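Local coordinates for protein predicted component of a thermophile-specific DNA repair system, contains a RAMP domain (Methanopyrus kandleri, PDB 4N0L) that binds RNA as Csm3, a zinc-containing RAMP subunit of the type III-A CRISPR antiviral complex, and is probably an endoribonuclease, at residues G6-V11 and A273-R278; V11-L16 and G221-L226; E269-A274 and R328-P333. All coordinates share one frame; numbering follows the deposited sequence.

Contact 1: G6-V11 and A273-R278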
loop_
_atom_site.group_PDB
_atom_site.type_symbol
_atom_site.label_atom_id
_atom_site.label_comp_id
_atom_site.label_asym_id
_atom_site.label_seq_id
_atom_site.Cartn_x
_atom_site.Cartn_y
_atom_site.Cartn_z
ATOM N N GLY A 6 -5.624 -15.145 8.220
ATOM C CA GLY A 6 -5.424 -14.182 9.286
ATOM C C GLY A 6 -4.664 -12.966 8.793
ATOM O O GLY A 6 -4.539 -12.754 7.586
ATOM N N THR A 7 -4.127 -12.175 9.718
ATOM C CA THR A 7 -3.653 -10.840 9.368
ATOM C C THR A 7 -2.386 -10.376 10.082
ATOM O O THR A 7 -2.062 -10.827 11.180
ATOM C CB THR A 7 -4.738 -9.782 9.659
ATOM O OG1 THR A 7 -5.152 -9.893 11.026
ATOM C CG2 THR A 7 -5.952 -9.973 8.761
ATOM N N ILE A 8 -1.678 -9.460 9.429
ATOM C CA ILE A 8 -0.619 -8.687 10.067
ATOM C C ILE A 8 -1.002 -7.219 9.976
ATOM O O ILE A 8 -1.224 -6.700 8.882
ATOM C CB ILE A 8 0.751 -8.887 9.404
ATOM C CG1 ILE A 8 1.219 -10.335 9.531
ATOM C CG2 ILE A 8 1.777 -7.947 10.023
ATOM C CD1 ILE A 8 2.445 -10.635 8.700
ATOM N N THR A 9 -1.085 -6.551 11.121
ATOM C CA THR A 9 -1.513 -5.157 11.149
ATOM C C THR A 9 -0.390 -4.202 11.531
ATOM O O THR A 9 0.184 -4.303 12.616
ATOM C CB THR A 9 -2.677 -4.952 12.127
ATOM O OG1 THR A 9 -3.778 -5.784 11.742
ATOM C CG2 THR A 9 -3.122 -3.500 12.123
ATOM N N LEU A 10 -0.084 -3.273 10.631
ATOM C CA LEU A 10 0.865 -2.206 10.922
ATOM C C LEU A 10 0.151 -1.118 11.708
ATOM O O LEU A 10 -0.896 -0.632 11.282
ATOM C CB LEU A 10 1.473 -1.621 9.637
ATOM C CG LEU A 10 2.444 -2.420 8.753
ATOM C CD1 LEU A 10 1.882 -3.761 8.286
ATOM C CD2 LEU A 10 2.881 -1.580 7.556
ATOM N N VAL A 11 0.710 -0.748 12.857
ATOM C CA VAL A 11 0.109 0.282 13.698
ATOM C C VAL A 11 1.105 1.387 14.026
ATOM O O VAL A 11 2.225 1.126 14.468
ATOM C CB VAL A 11 -0.434 -0.305 15.018
ATOM C CG1 VAL A 11 -1.097 0.783 15.861
ATOM C CG2 VAL A 11 -1.405 -1.445 14.743
ATOM N N ALA A 273 4.958 1.686 14.810
ATOM C CA ALA A 273 5.366 1.278 16.147
ATOM C C ALA A 273 5.391 -0.238 16.318
ATOM O O ALA A 273 6.193 -0.765 17.093
ATOM C CB ALA A 273 4.444 1.902 17.183
ATOM N N ALA A 274 4.532 -0.943 15.590
ATOM C CA ALA A 274 4.426 -2.385 15.768
ATOM C C ALA A 274 3.794 -3.108 14.585
ATOM O O ALA A 274 2.974 -2.546 13.856
ATOM C CB ALA A 274 3.639 -2.692 17.032
ATOM N N LEU A 275 4.199 -4.363 14.402
ATOM C CA LEU A 275 3.511 -5.282 13.502
ATOM C C LEU A 275 2.722 -6.284 14.337
ATOM O O LEU A 275 3.302 -7.050 15.106
ATOM C CB LEU A 275 4.501 -6.011 12.590
ATOM C CG LEU A 275 4.927 -5.371 11.265
ATOM C CD1 LEU A 275 5.126 -3.866 11.388
ATOM C CD2 LEU A 275 6.194 -6.037 10.754
ATOM N N CYS A 276 1.404 -6.288 14.171
ATOM C CA CYS A 276 0.534 -7.098 15.015
ATOM C C CYS A 276 -0.111 -8.239 14.237
ATOM O O CYS A 276 -0.904 -8.012 13.324
ATOM C CB CYS A 276 -0.541 -6.220 15.657
ATOM S SG CYS A 276 0.113 -4.773 16.535
ATOM N N ALA A 277 0.234 -9.468 14.609
ATOM C CA ALA A 277 -0.148 -10.643 13.833
ATOM C C ALA A 277 -1.222 -11.495 14.509
ATOM O O ALA A 277 -1.184 -11.724 15.719
ATOM C CB ALA A 277 1.075 -11.491 13.548
ATOM N N ARG A 278 -2.184 -11.951 13.713
ATOM C CA ARG A 278 -3.170 -12.927 14.165
ATOM C C ARG A 278 -3.343 -14.024 13.119
ATOM O O ARG A 278 -3.762 -13.756 11.994
ATOM C CB ARG A 278 -4.517 -12.260 14.466
ATOM C CG ARG A 278 -4.460 -11.279 15.623
ATOM C CD ARG A 278 -5.816 -10.666 15.942
ATOM N NE ARG A 278 -6.258 -9.685 14.956
ATOM C CZ ARG A 278 -7.091 -8.685 15.230
ATOM N NH1 ARG A 278 -7.560 -8.531 16.461
ATOM N NH2 ARG A 278 -7.453 -7.836 14.278
HETATM O O HOH W 1 -3.530 -8.476 12.739
HETATM O O HOH W 2 -7.941 -8.623 11.781
#

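Contact 2: V11-L16 and G221-L226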
loop_
_atom_site.group_PDB
_atom_site.type_symbol
_atom_site.label_atom_id
_atom_site.label_comp_id
_atom_site.label_asym_id
_atom_site.label_seq_id
_atom_site.Cartn_x
_atom_site.Cartn_y
_atom_site.Cartn_z
ATOM N N VAL A 11 0.710 -0.748 12.857
ATOM C CA VAL A 11 0.109 0.282 13.698
ATOM C C VAL A 11 1.105 1.387 14.026
ATOM O O VAL A 11 2.225 1.126 14.468
ATOM C CB VAL A 11 -0.434 -0.305 15.018
ATOM C CG1 VAL A 11 -1.097 0.783 15.861
ATOM C CG2 VAL A 11 -1.405 -1.445 14.743
ATOM N N GLY A 12 0.683 2.626 13.804
ATOM C CA GLY A 12 1.505 3.786 14.087
ATOM C C GLY A 12 0.785 5.040 13.644
ATOM O O GLY A 12 -0.432 5.142 13.793
ATOM N N GLU A 13 1.516 5.979 13.054
ATOM C CA GLU A 13 0.884 7.196 12.563
ATOM C C GLU A 13 1.657 7.831 11.414
ATOM O O GLU A 13 2.831 7.532 11.182
ATOM C CB GLU A 13 0.720 8.214 13.699
ATOM C CG GLU A 13 2.027 8.769 14.242
ATOM C CD GLU A 13 1.826 9.776 15.367
ATOM O OE1 GLU A 13 2.817 10.432 15.753
ATOM O OE2 GLU A 13 0.688 9.907 15.870
ATOM N N ILE A 14 0.967 8.695 10.680
ATOM C CA ILE A 14 1.580 9.463 9.611
ATOM C C ILE A 14 1.890 10.871 10.101
ATOM O O ILE A 14 0.996 11.579 10.560
ATOM C CB ILE A 14 0.666 9.553 8.375
ATOM C CG1 ILE A 14 0.265 8.157 7.893
ATOM C CG2 ILE A 14 1.343 10.356 7.267
ATOM C CD1 ILE A 14 -0.855 8.169 6.876
ATOM N N ARG A 15 3.153 11.272 10.023
ATOM C CA ARG A 15 3.520 12.651 10.321
ATOM C C ARG A 15 3.805 13.414 9.038
ATOM O O ARG A 15 4.547 12.938 8.182
ATOM C CB ARG A 15 4.741 12.721 11.239
ATOM C CG ARG A 15 5.130 14.155 11.581
ATOM C CD ARG A 15 6.390 14.238 12.421
ATOM N NE ARG A 15 6.778 15.627 12.644
ATOM C CZ ARG A 15 7.580 16.315 11.839
ATOM N NH1 ARG A 15 8.090 15.741 10.758
ATOM N NH2 ARG A 15 7.876 17.578 12.116
ATOM N N LEU A 16 3.198 14.588 8.895
ATOM C CA LEU A 16 3.497 15.455 7.761
ATOM C C LEU A 16 4.775 16.253 8.002
ATOM O O LEU A 16 4.896 16.947 9.010
ATOM C CB LEU A 16 2.333 16.410 7.487
ATOM C CG LEU A 16 1.052 15.784 6.936
ATOM C CD1 LEU A 16 -0.156 16.578 7.387
ATOM C CD2 LEU A 16 1.102 15.703 5.418
ATOM N N GLY A 221 3.774 18.879 10.867
ATOM C CA GLY A 221 3.862 18.219 12.156
ATOM C C GLY A 221 2.572 17.530 12.559
ATOM O O GLY A 221 2.527 16.821 13.567
ATOM N N SER A 222 1.521 17.740 11.772
ATOM C CA SER A 222 0.237 17.085 12.012
ATOM C C SER A 222 0.380 15.575 11.913
ATOM O O SER A 222 1.224 15.066 11.173
ATOM C CB SER A 222 -0.816 17.574 11.019
ATOM O OG SER A 222 -1.052 18.962 11.172
ATOM N N ARG A 223 -0.450 14.856 12.657
ATOM C CA ARG A 223 -0.304 13.414 12.737
ATOM C C ARG A 223 -1.640 12.706 12.557
ATOM O O ARG A 223 -2.644 13.073 13.168
ATOM C CB ARG A 223 0.348 13.032 14.065
ATOM C CG ARG A 223 1.797 13.497 14.164
ATOM C CD ARG A 223 2.274 13.556 15.598
ATOM N NE ARG A 223 3.533 14.284 15.730
ATOM C CZ ARG A 223 4.715 13.707 15.919
ATOM N NH1 ARG A 223 4.804 12.387 16.001
ATOM N NH2 ARG A 223 5.808 14.451 16.032
ATOM N N PHE A 224 -1.639 11.698 11.693
ATOM C CA PHE A 224 -2.843 10.944 11.382
ATOM C C PHE A 224 -2.630 9.476 11.712
ATOM O O PHE A 224 -1.565 8.922 11.445
ATOM C CB PHE A 224 -3.230 11.128 9.910
ATOM C CG PHE A 224 -3.510 12.561 9.532
ATOM C CD1 PHE A 224 -2.470 13.455 9.307
ATOM C CD2 PHE A 224 -4.813 13.016 9.414
ATOM C CE1 PHE A 224 -2.726 14.774 8.970
ATOM C CE2 PHE A 224 -5.076 14.335 9.074
ATOM C CZ PHE A 224 -4.029 15.214 8.854
ATOM N N GLY A 225 -3.634 8.862 12.331
ATOM C CA GLY A 225 -3.553 7.468 12.729
ATOM C C GLY A 225 -3.257 6.538 11.571
ATOM O O GLY A 225 -3.852 6.661 10.503
ATOM N N LEU A 226 -2.328 5.624 11.788
ATOM C CA LEU A 226 -1.963 4.638 10.791
ATOM C C LEU A 226 -2.259 3.232 11.286
ATOM O O LEU A 226 -1.617 2.728 12.190
ATOM C CB LEU A 226 -0.493 4.764 10.411
ATOM C CG LEU A 226 -0.022 3.845 9.290
ATOM C CD1 LEU A 226 -0.697 4.192 7.976
ATOM C CD2 LEU A 226 1.483 3.908 9.143
HETATM O O HOH W 3 5.697 17.085 15.109
#

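Contact 3: E269-A274 and R328-P333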
loop_
_atom_site.group_PDB
_atom_site.type_symbol
_atom_site.label_atom_id
_atom_site.label_comp_id
_atom_site.label_asym_id
_atom_site.label_seq_id
_atom_site.Cartn_x
_atom_site.Cartn_y
_atom_site.Cartn_z
ATOM N N GLU A 269 5.926 11.028 6.907
ATOM C CA GLU A 269 6.683 9.968 7.551
ATOM C C GLU A 269 5.708 8.907 8.031
ATOM O O GLU A 269 4.697 9.231 8.658
ATOM C CB GLU A 269 7.478 10.499 8.742
ATOM C CG GLU A 269 8.495 11.576 8.425
ATOM C CD GLU A 269 8.996 12.269 9.684
ATOM O OE1 GLU A 269 8.622 11.828 10.794
ATOM O OE2 GLU A 269 9.755 13.254 9.567
ATOM N N PHE A 270 6.000 7.645 7.750
ATOM C CA PHE A 270 5.221 6.561 8.333
ATOM C C PHE A 270 5.918 6.030 9.576
ATOM O O PHE A 270 6.863 5.247 9.485
ATOM C CB PHE A 270 5.000 5.438 7.318
ATOM C CG PHE A 270 4.179 5.852 6.131
ATOM C CD1 PHE A 270 4.787 6.259 4.955
ATOM C CD2 PHE A 270 2.792 5.844 6.198
ATOM C CE1 PHE A 270 4.031 6.645 3.864
ATOM C CE2 PHE A 270 2.028 6.229 5.111
ATOM C CZ PHE A 270 2.648 6.631 3.941
ATOM N N ARG A 271 5.436 6.447 10.741
ATOM C CA ARG A 271 6.038 6.030 11.998
ATOM C C ARG A 271 5.315 4.786 12.486
ATOM O O ARG A 271 4.220 4.863 13.038
ATOM C CB ARG A 271 5.966 7.152 13.036
ATOM C CG ARG A 271 6.827 8.358 12.684
ATOM C CD ARG A 271 6.638 9.508 13.661
ATOM N NE ARG A 271 7.548 10.613 13.366
ATOM C CZ ARG A 271 8.088 11.409 14.282
ATOM N NH1 ARG A 271 7.805 11.244 15.567
ATOM N NH2 ARG A 271 8.908 12.385 13.910
ATOM N N ILE A 272 5.935 3.634 12.262
ATOM C CA ILE A 272 5.291 2.354 12.512
ATOM C C ILE A 272 5.820 1.744 13.802
ATOM O O ILE A 272 6.980 1.338 13.883
ATOM C CB ILE A 272 5.510 1.385 11.339
ATOM C CG1 ILE A 272 4.970 2.004 10.047
ATOM C CG2 ILE A 272 4.848 0.048 11.623
ATOM C CD1 ILE A 272 5.377 1.266 8.787
ATOM N N ALA A 273 4.958 1.686 14.810
ATOM C CA ALA A 273 5.366 1.278 16.147
ATOM C C ALA A 273 5.391 -0.238 16.318
ATOM O O ALA A 273 6.193 -0.765 17.093
ATOM C CB ALA A 273 4.444 1.902 17.183
ATOM N N ALA A 274 4.532 -0.943 15.590
ATOM C CA ALA A 274 4.426 -2.385 15.768
ATOM C C ALA A 274 3.794 -3.108 14.585
ATOM O O ALA A 274 2.974 -2.546 13.856
ATOM C CB ALA A 274 3.639 -2.692 17.032
ATOM N N ARG A 328 14.036 2.203 19.979
ATOM C CA ARG A 328 13.184 3.158 19.273
ATOM C C ARG A 328 11.716 2.914 19.592
ATOM O O ARG A 328 11.315 1.787 19.881
ATOM C CB ARG A 328 13.384 3.052 17.755
ATOM C CG ARG A 328 14.819 3.143 17.256
ATOM C CD ARG A 328 15.198 4.587 16.988
ATOM N NE ARG A 328 14.271 5.192 16.034
ATOM C CZ ARG A 328 14.355 5.046 14.714
ATOM N NH1 ARG A 328 13.464 5.626 13.923
ATOM N NH2 ARG A 328 15.328 4.318 14.182
ATOM N N ALA A 329 10.912 3.968 19.516
ATOM C CA ALA A 329 9.478 3.844 19.740
ATOM C C ALA A 329 8.789 3.398 18.453
ATOM O O ALA A 329 7.710 2.807 18.484
ATOM C CB ALA A 329 8.899 5.163 20.232
ATOM N N TYR A 330 9.437 3.676 17.326
ATOM C CA TYR A 330 8.911 3.326 16.013
ATOM C C TYR A 330 10.054 3.069 15.038
ATOM O O TYR A 330 11.174 3.528 15.251
ATOM C CB TYR A 330 8.004 4.441 15.479
ATOM C CG TYR A 330 8.737 5.713 15.094
ATOM C CD1 TYR A 330 9.298 5.866 13.829
ATOM C CD2 TYR A 330 8.880 6.755 16.003
ATOM C CE1 TYR A 330 9.974 7.022 13.479
ATOM C CE2 TYR A 330 9.555 7.918 15.661
ATOM C CZ TYR A 330 10.100 8.044 14.399
ATOM O OH TYR A 330 10.768 9.197 14.059
ATOM N N LEU A 331 9.771 2.337 13.965
ATOM C CA LEU A 331 10.718 2.223 12.863
ATOM C C LEU A 331 10.076 2.744 11.586
ATOM O O LEU A 331 8.872 2.598 11.378
ATOM C CB LEU A 331 11.187 0.777 12.679
ATOM C CG LEU A 331 11.968 0.145 13.834
ATOM C CD1 LEU A 331 12.350 -1.293 13.514
ATOM C CD2 LEU A 331 13.205 0.971 14.164
ATOM N N ARG A 332 10.885 3.365 10.737
ATOM C CA ARG A 332 10.417 3.838 9.445
ATOM C C ARG A 332 10.337 2.640 8.495
ATOM O O ARG A 332 10.977 1.618 8.752
ATOM C CB ARG A 332 11.347 4.931 8.910
ATOM C CG ARG A 332 11.337 6.202 9.755
ATOM C CD ARG A 332 10.199 7.137 9.368
ATOM N NE ARG A 332 10.333 7.642 8.005
ATOM C CZ ARG A 332 10.972 8.764 7.683
ATOM N NH1 ARG A 332 11.046 9.146 6.415
ATOM N NH2 ARG A 332 11.539 9.500 8.628
ATOM N N PRO A 333 9.541 2.749 7.412
ATOM C CA PRO A 333 9.356 1.645 6.458
ATOM C C PRO A 333 10.660 0.972 6.029
ATOM O O PRO A 333 10.753 -0.255 6.059
ATOM C CB PRO A 333 8.688 2.331 5.267
ATOM C CG PRO A 333 7.901 3.424 5.882
ATOM C CD PRO A 333 8.709 3.915 7.054
HETATM O O HOH W 4 11.919 12.083 8.357
HETATM O O HOH W 5 10.496 10.200 11.422
#

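Contact 1: G6-V11 and A273-R278
V11 offers one carbonyl oxygen to two successive backbone N-H groups of the neighbouring strand, A273 N at 2.8 Å and A274 N at 3.3 Å. With both alanines set against V11, this is a classic beta bulge. A273 makes the kink with a psi of only -30°, while A274 returns to an extended conformation and accepts a bond from V11 N. The CB of A273 rests 3.6 Å from V11 O. Beyond the bulge the strands run antiparallel in regular register: T9 with C276 and T7 with R278 are hydrogen-bonded pairs, and L10 with L275 and I8 with A277 are the non-hydrogen-bonded pairs. The bond from T9 N to C276 O is short, at 2.6 Å. Strands 7-16 and 268-278 are thus paired inside the antiparallel sheet of the RRM-like fold, which presents two chemically different faces. I8, L10, L275 and A277 line the apolar one; L10 CG lies 4.0 Å from L275 CD1, the two leucines side by side and pointing the same way, and M246 of helix 238-255 covers both. L347 and W349 pack on I8 and A277. The other face is mixed. Near the bulge it holds V11 CG2 against C276 SG, with F292 packing on both residues. Further along, T7 OG1 sits between its backbone N and carbonyl carbon (chi1 55°), and T9 OG1 beside its own N (chi1 -59°); these settings let both hydroxyls reach one water, which also donates to C276 O. R278 lies alongside T7 with its chain bent at chi3. Its NE stays 4.1 Å from T7 OG1, and a second water joins that hydroxyl to R278 NH2 (2.7 Å from the water oxygen). NH1 of R278 is taken by the carbonyl of R315.

Contact 2: V11-L16 and G221-L226
L226, R223 and I14 lose the most surface where residues 11-16 pair with residues 221-226, an antiparallel junction within the RRM-like sheet between strands 7-16 and 223-231. L226 packs its CB against the carbonyl of G12, 3.4 Å from G12 O, and its N-H reaches the same oxygen from well above the carbonyl plane. CG of L226 is anti to the backbone N (chi1 -176°), and its CD1 meets I14 4.1 Å from both CG1 and CD1, the two side chains crossing at about a right angle. I14 is held by paired backbone bonds to F224, with I14 N 2.7 Å from F224 O. V268 and F270 of strand 268-278 pack on its side chain. R223 works on the opposite face. Its chain, extended from CG to NE, crosses that of E13 at a slant, and NH1 donates to E13 OE1 at 2.8 Å in a nearly straight salt bridge. That oxygen lies in the guanidinium plane, although the carboxylate itself is turned 53° from it. E13 OE2 is engaged by the T306 hydroxyl, so both oxygens of this buried carboxylate have partners. R15 places CD 3.7 Å over one face of the R223 guanidinium, toward its rim. The two arginine heads are close as well, and a water beside them accepts from both R15 NE and R223 NH2. The carboxylate of E13 and this water probably offset part of the repulsion. At the far end L16 exchanges backbone bonds with S222 and G221, while the S222 hydroxyl bonds to the carbonyl of P219. There the L16 side chain approaches the F224 ring at its edge, CD1 coming to 3.5 Å from CE1.

Contact 3: E269-A274 and R328-P333
R271 and Y330 make the broadest side-chain contact here. R271 CG lies over the face of the tyrosine ring, 3.6 Å from its centroid, as a CH-pi contact, and Y330 OH in turn sits 3.4 Å above the guanidinium plane, over its centre. The two flat groups are only 19° from parallel. Beside them a single antiparallel bridge joins strand 268-278 of the RRM-like sheet to the loop between helices 322-325 and 333-338, with I272 N bonded to L331 O (3.2 Å) and L331 N to I272 O (3.0 Å). I272 O is also bonded by the W336 indole. P333, starting the second helix, packs its CG 3.8 Å from F270 CB, and R332, bent at chi2 and chi3, brings its guanidinium back over E269 CG.

In the next shell E269 OE1 fixes R271, accepting from both NE (3.0 Å) and NH2 in the guanidinium plane. E304 holds R271 NH1, and E253 pairs with R332 NE as well as bonding F270 N. One water joins Y330 OH to E269 OE1 and R332 NH2, the last two links weak; another connects E269 OE2, weakly, with R332 NH2. Since E269 OE2 stays 4.3 Å from R332 NH2, well out of the guanidinium plane, their link is electrostatic and water-mediated; salt bridges of R271 to E269 and E304 and of R332 to E253 probably balance much of both arginines' charge.

Contacts 1 and 2 occupy successive halves of strand 7-16, their centres about 17 Å apart, and share V11; contact 3 has its centre about 13 Å from that of contact 1 and 10 Å from that of contact 2. Along the chain, contact 2 is nested within the loop closed by contact 1, and contact 3 follows it, beginning on strand 268-278 where contact 1 ends. Strand 7-16 is thus flanked by 223-231 and 268-278 in one antiparallel sheet, and the loop before helix 333-338 joins 268-278 by a single bridge. Residues distant in sequence thereby build the RRM-like core, with all three contacts away from the zinc site.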